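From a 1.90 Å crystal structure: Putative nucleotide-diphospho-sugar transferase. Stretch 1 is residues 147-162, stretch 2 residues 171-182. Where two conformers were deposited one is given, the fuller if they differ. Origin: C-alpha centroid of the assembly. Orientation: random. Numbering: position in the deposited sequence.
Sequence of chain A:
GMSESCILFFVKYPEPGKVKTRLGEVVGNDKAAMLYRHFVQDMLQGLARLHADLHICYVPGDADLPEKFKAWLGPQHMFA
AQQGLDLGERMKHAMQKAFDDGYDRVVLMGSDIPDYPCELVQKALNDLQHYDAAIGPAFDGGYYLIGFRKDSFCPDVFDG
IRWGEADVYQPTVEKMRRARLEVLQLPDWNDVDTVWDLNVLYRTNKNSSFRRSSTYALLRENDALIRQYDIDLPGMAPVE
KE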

# COMPACT_ATOMS: atom_id res chain seq x y z
N GLY A 147 -6.51 -9.29 -0.78
CA GLY A 147 -7.93 -9.12 -1.07
C GLY A 147 -8.75 -10.36 -0.88
O GLY A 147 -8.25 -11.47 -0.97
N PHE A 148 -10.03 -10.14 -0.63
CA PHE A 148 -11.01 -11.20 -0.48
C PHE A 148 -12.35 -10.84 -1.05
O PHE A 148 -12.70 -9.68 -1.19
CB PHE A 148 -11.29 -11.49 1.02
CG PHE A 148 -10.16 -12.12 1.76
CD1 PHE A 148 -10.01 -13.50 1.78
CD2 PHE A 148 -9.25 -11.35 2.46
CE1 PHE A 148 -8.96 -14.08 2.50
CE2 PHE A 148 -8.18 -11.92 3.15
CZ PHE A 148 -8.04 -13.27 3.18
N ARG A 149 -13.10 -11.85 -1.45
CA ARG A 149 -14.52 -11.65 -1.74
C ARG A 149 -15.27 -11.96 -0.41
O ARG A 149 -14.80 -12.78 0.38
CB ARG A 149 -15.00 -12.48 -2.96
CG ARG A 149 -14.64 -13.96 -3.02
CD ARG A 149 -15.40 -14.59 -4.23
NE ARG A 149 -15.37 -16.05 -4.25
N LYS A 150 -16.39 -11.29 -0.17
CA LYS A 150 -17.04 -11.29 1.14
C LYS A 150 -17.30 -12.68 1.69
O LYS A 150 -17.07 -12.95 2.87
CB LYS A 150 -18.35 -10.48 1.15
CG LYS A 150 -19.08 -10.49 2.52
CD LYS A 150 -20.06 -9.29 2.65
CE LYS A 150 -20.84 -9.34 4.00
NZ LYS A 150 -21.73 -8.12 4.23
N ASP A 151 -17.83 -13.56 0.86
CA ASP A 151 -18.26 -14.86 1.36
C ASP A 151 -17.07 -15.77 1.68
O ASP A 151 -17.21 -16.76 2.39
CB ASP A 151 -19.25 -15.50 0.37
CG ASP A 151 -20.57 -14.74 0.30
OD1 ASP A 151 -21.07 -14.30 1.36
OD2 ASP A 151 -21.10 -14.59 -0.82
N SER A 152 -15.89 -15.33 1.27
CA SER A 152 -14.65 -16.11 1.47
C SER A 152 -13.69 -15.49 2.49
O SER A 152 -12.58 -15.98 2.74
CB SER A 152 -13.87 -16.20 0.14
OG SER A 152 -14.48 -17.09 -0.76
N PHE A 153 -14.11 -14.37 3.07
CA PHE A 153 -13.23 -13.66 3.97
C PHE A 153 -12.80 -14.57 5.12
O PHE A 153 -13.63 -15.14 5.81
CB PHE A 153 -13.88 -12.39 4.49
CG PHE A 153 -13.02 -11.62 5.43
CD1 PHE A 153 -11.68 -11.46 5.17
CD2 PHE A 153 -13.55 -11.04 6.56
CE1 PHE A 153 -10.87 -10.72 6.02
CE2 PHE A 153 -12.76 -10.30 7.40
CZ PHE A 153 -11.41 -10.15 7.13
N CYS A 154 -11.49 -14.62 5.30
CA CYS A 154 -10.85 -15.44 6.30
C CYS A 154 -10.00 -14.56 7.22
O CYS A 154 -8.81 -14.40 6.99
CB CYS A 154 -9.98 -16.48 5.59
SG CYS A 154 -9.19 -17.64 6.68
N PRO A 155 -10.63 -13.95 8.24
CA PRO A 155 -9.85 -13.02 9.09
C PRO A 155 -8.68 -13.69 9.83
O PRO A 155 -7.72 -13.04 10.24
CB PRO A 155 -10.88 -12.47 10.07
CG PRO A 155 -12.13 -13.35 9.94
CD PRO A 155 -12.05 -14.04 8.61
N ASP A 156 -8.82 -14.99 10.04
CA ASP A 156 -7.78 -15.80 10.69
C ASP A 156 -6.42 -15.68 9.99
O ASP A 156 -5.37 -15.92 10.60
CB ASP A 156 -8.20 -17.27 10.73
CG ASP A 156 -9.23 -17.55 11.81
OD1 ASP A 156 -9.80 -16.59 12.40
OD2 ASP A 156 -9.47 -18.74 12.08
N VAL A 157 -6.40 -15.31 8.71
CA VAL A 157 -5.08 -15.16 8.02
C VAL A 157 -4.26 -14.04 8.63
O VAL A 157 -3.06 -13.93 8.37
CB VAL A 157 -5.18 -14.93 6.49
CG1 VAL A 157 -6.07 -16.03 5.87
CG2 VAL A 157 -5.68 -13.51 6.19
N PHE A 158 -4.88 -13.20 9.46
CA PHE A 158 -4.14 -12.08 10.08
C PHE A 158 -3.68 -12.47 11.49
O PHE A 158 -2.95 -11.75 12.14
CB PHE A 158 -4.97 -10.81 10.13
CG PHE A 158 -5.38 -10.30 8.77
CD1 PHE A 158 -4.43 -9.80 7.91
CD2 PHE A 158 -6.71 -10.35 8.34
CE1 PHE A 158 -4.81 -9.34 6.67
CE2 PHE A 158 -7.07 -9.91 7.12
CZ PHE A 158 -6.11 -9.40 6.27
N ASP A 159 -4.11 -13.63 11.93
CA ASP A 159 -3.85 -14.04 13.30
C ASP A 159 -2.60 -14.89 13.41
O ASP A 159 -2.36 -15.80 12.62
CB ASP A 159 -5.04 -14.81 13.88
CG ASP A 159 -6.25 -13.94 14.08
OD1 ASP A 159 -6.11 -12.71 14.06
OD2 ASP A 159 -7.35 -14.49 14.28
N GLY A 160 -1.82 -14.57 14.42
CA GLY A 160 -0.67 -15.39 14.75
C GLY A 160 0.48 -15.15 13.81
O GLY A 160 1.37 -15.98 13.72
N ILE A 161 0.45 -14.03 13.09
CA ILE A 161 1.59 -13.68 12.26
C ILE A 161 2.56 -12.92 13.15
O ILE A 161 2.17 -12.16 14.03
CB ILE A 161 1.25 -12.87 10.96
CG1 ILE A 161 1.17 -13.79 9.72
CG2 ILE A 161 2.37 -11.88 10.65
CD1 ILE A 161 -0.03 -14.69 9.56
N ARG A 162 3.84 -13.16 12.94
CA ARG A 162 4.91 -12.48 13.69
C ARG A 162 5.27 -11.18 13.00
O ARG A 162 6.31 -11.09 12.36
CB ARG A 162 6.16 -13.38 13.79
N PRO A 171 3.72 -17.91 5.41
CA PRO A 171 2.77 -18.34 6.45
C PRO A 171 1.35 -17.93 6.07
O PRO A 171 0.40 -18.63 6.36
CB PRO A 171 3.21 -17.57 7.70
CG PRO A 171 4.52 -16.99 7.39
CD PRO A 171 4.81 -17.08 5.93
N THR A 172 1.23 -16.77 5.40
CA THR A 172 -0.10 -16.28 5.02
C THR A 172 -0.71 -17.17 3.94
O THR A 172 -1.86 -17.61 4.06
CB THR A 172 -0.06 -14.80 4.59
OG1 THR A 172 0.36 -13.98 5.70
CG2 THR A 172 -1.43 -14.32 4.11
N VAL A 173 0.07 -17.45 2.91
CA VAL A 173 -0.42 -18.25 1.79
C VAL A 173 -0.70 -19.66 2.32
O VAL A 173 -1.60 -20.34 1.86
CB VAL A 173 0.54 -18.26 0.57
CG1 VAL A 173 0.49 -16.91 -0.16
CG2 VAL A 173 1.94 -18.59 0.98
N GLU A 174 0.05 -20.03 3.35
CA GLU A 174 -0.13 -21.35 4.00
C GLU A 174 -1.49 -21.38 4.72
O GLU A 174 -2.27 -22.31 4.52
CB GLU A 174 1.04 -21.65 4.95
N LYS A 175 -1.79 -20.35 5.51
CA LYS A 175 -3.10 -20.24 6.19
C LYS A 175 -4.23 -20.22 5.17
O LYS A 175 -5.29 -20.79 5.40
CB LYS A 175 -3.16 -19.00 7.09
CG LYS A 175 -2.43 -19.16 8.42
CD LYS A 175 -2.13 -17.85 9.14
CE LYS A 175 -1.73 -18.13 10.61
NZ LYS A 175 -1.00 -16.97 11.21
N MSE A 176 -4.00 -19.58 4.01
CA MSE A 176 -5.04 -19.56 2.96
C MSE A 176 -5.27 -20.95 2.37
O MSE A 176 -6.40 -21.32 2.09
CB MSE A 176 -4.70 -18.58 1.85
CG MSE A 176 -4.70 -17.16 2.38
SE MSE A 176 -4.38 -15.82 0.97
CE MSE A 176 -2.55 -16.12 0.47
N ARG A 177 -4.19 -21.69 2.18
CA ARG A 177 -4.27 -23.04 1.64
C ARG A 177 -5.02 -23.90 2.65
O ARG A 177 -5.94 -24.64 2.32
CB ARG A 177 -2.87 -23.63 1.37
N ARG A 178 -4.64 -23.79 3.91
CA ARG A 178 -5.28 -24.59 4.96
C ARG A 178 -6.78 -24.23 5.08
O ARG A 178 -7.57 -25.00 5.65
CB ARG A 178 -4.55 -24.40 6.31
CG ARG A 178 -3.10 -24.95 6.35
CD ARG A 178 -2.34 -24.52 7.64
N ALA A 179 -7.16 -23.07 4.54
CA ALA A 179 -8.56 -22.58 4.58
C ALA A 179 -9.28 -23.01 3.31
O ALA A 179 -10.46 -22.68 3.10
CB ALA A 179 -8.62 -21.07 4.71
N ARG A 180 -8.56 -23.73 2.46
CA ARG A 180 -9.12 -24.22 1.20
C ARG A 180 -9.56 -23.05 0.32
O ARG A 180 -10.59 -23.09 -0.33
CB ARG A 180 -10.29 -25.18 1.44
N LEU A 181 -8.77 -21.99 0.33
CA LEU A 181 -9.04 -20.85 -0.56
C LEU A 181 -8.29 -20.99 -1.90
O LEU A 181 -7.16 -21.47 -1.97
CB LEU A 181 -8.66 -19.53 0.11
CG LEU A 181 -9.35 -19.18 1.44
CD1 LEU A 181 -8.74 -17.90 2.04
CD2 LEU A 181 -10.89 -19.11 1.25
N GLU A 182 -8.97 -20.58 -2.97
CA GLU A 182 -8.38 -20.42 -4.28
C GLU A 182 -7.89 -18.98 -4.37
O GLU A 182 -8.67 -18.00 -4.35
CB GLU A 182 -9.42 -20.68 -5.37
CG GLU A 182 -8.86 -20.69 -6.77
CD GLU A 182 -9.85 -21.23 -7.81
OE1 GLU A 182 -11.07 -21.28 -7.54
OE2 GLU A 182 -9.39 -21.56 -8.93
O HOH W 1 -1.35 -12.23 6.94

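The two stretches run antiparallel: CA separations pair Ser152 with Leu181, Cys154 with Ala179, Val157 with Lys175 and Ile161 with Pro171, and the approach is closest of these at Val157 CA to Lys175 CA, 5.8 Å. No direct hydrogen bond crosses between them, so the 456 Å² buried rests mainly on apolar contact.

Helical bonds such as Met176 N to Thr172 O (2.9 Å) carry stretch 2 to a Schellman turn. There Arg180 adopts positive phi (61°), and Leu181 N reaches back to Met176 O at 3.0 Å. The chain leaves the turn with Leu181 CA-to-CB directed toward stretch 1. Its m,t rotamer places CD1 3.9 Å from Phe148 CE1, at the ring edge and near the ring plane, and 4.0 Å from Cys154 CB; CD2 lies 3.9 Å from Ser152 O. Phe148 starts sideways, but chi1 of -69° brings its ring end nearer. Cys154, with chi1 t in the conformer given, sets SG 4.0 Å from Ala179 CB.

Val157 lies on a 3-10 segment, its N bonded to Cys154 O at 3.1 Å. With chi1 at -52°, CG1 packs 3.9 Å from CG of Met176, a selenomethionine. Its carbonyl faces the helix too: one water donates to Val157 O (2.8 Å) and to Thr172 OG1 (2.7 Å), bridging atoms that stand 4.3 Å apart.

Lys175 is extended beyond its m chi1, with the other three torsions t, and its aliphatic part passes Val157 O, 4.1 Å from CD. The modelled tip deserves caution: NZ lies 2.3 Å from Asp159 O, too short for a hydrogen bond and best read as a clash. Ile161 CD1 is also only 3.0 Å from Lys175 NZ, and Ile161 chi1 (-98°) falls between wells, although CD1 sits 3.9 Å from Thr172 OG1.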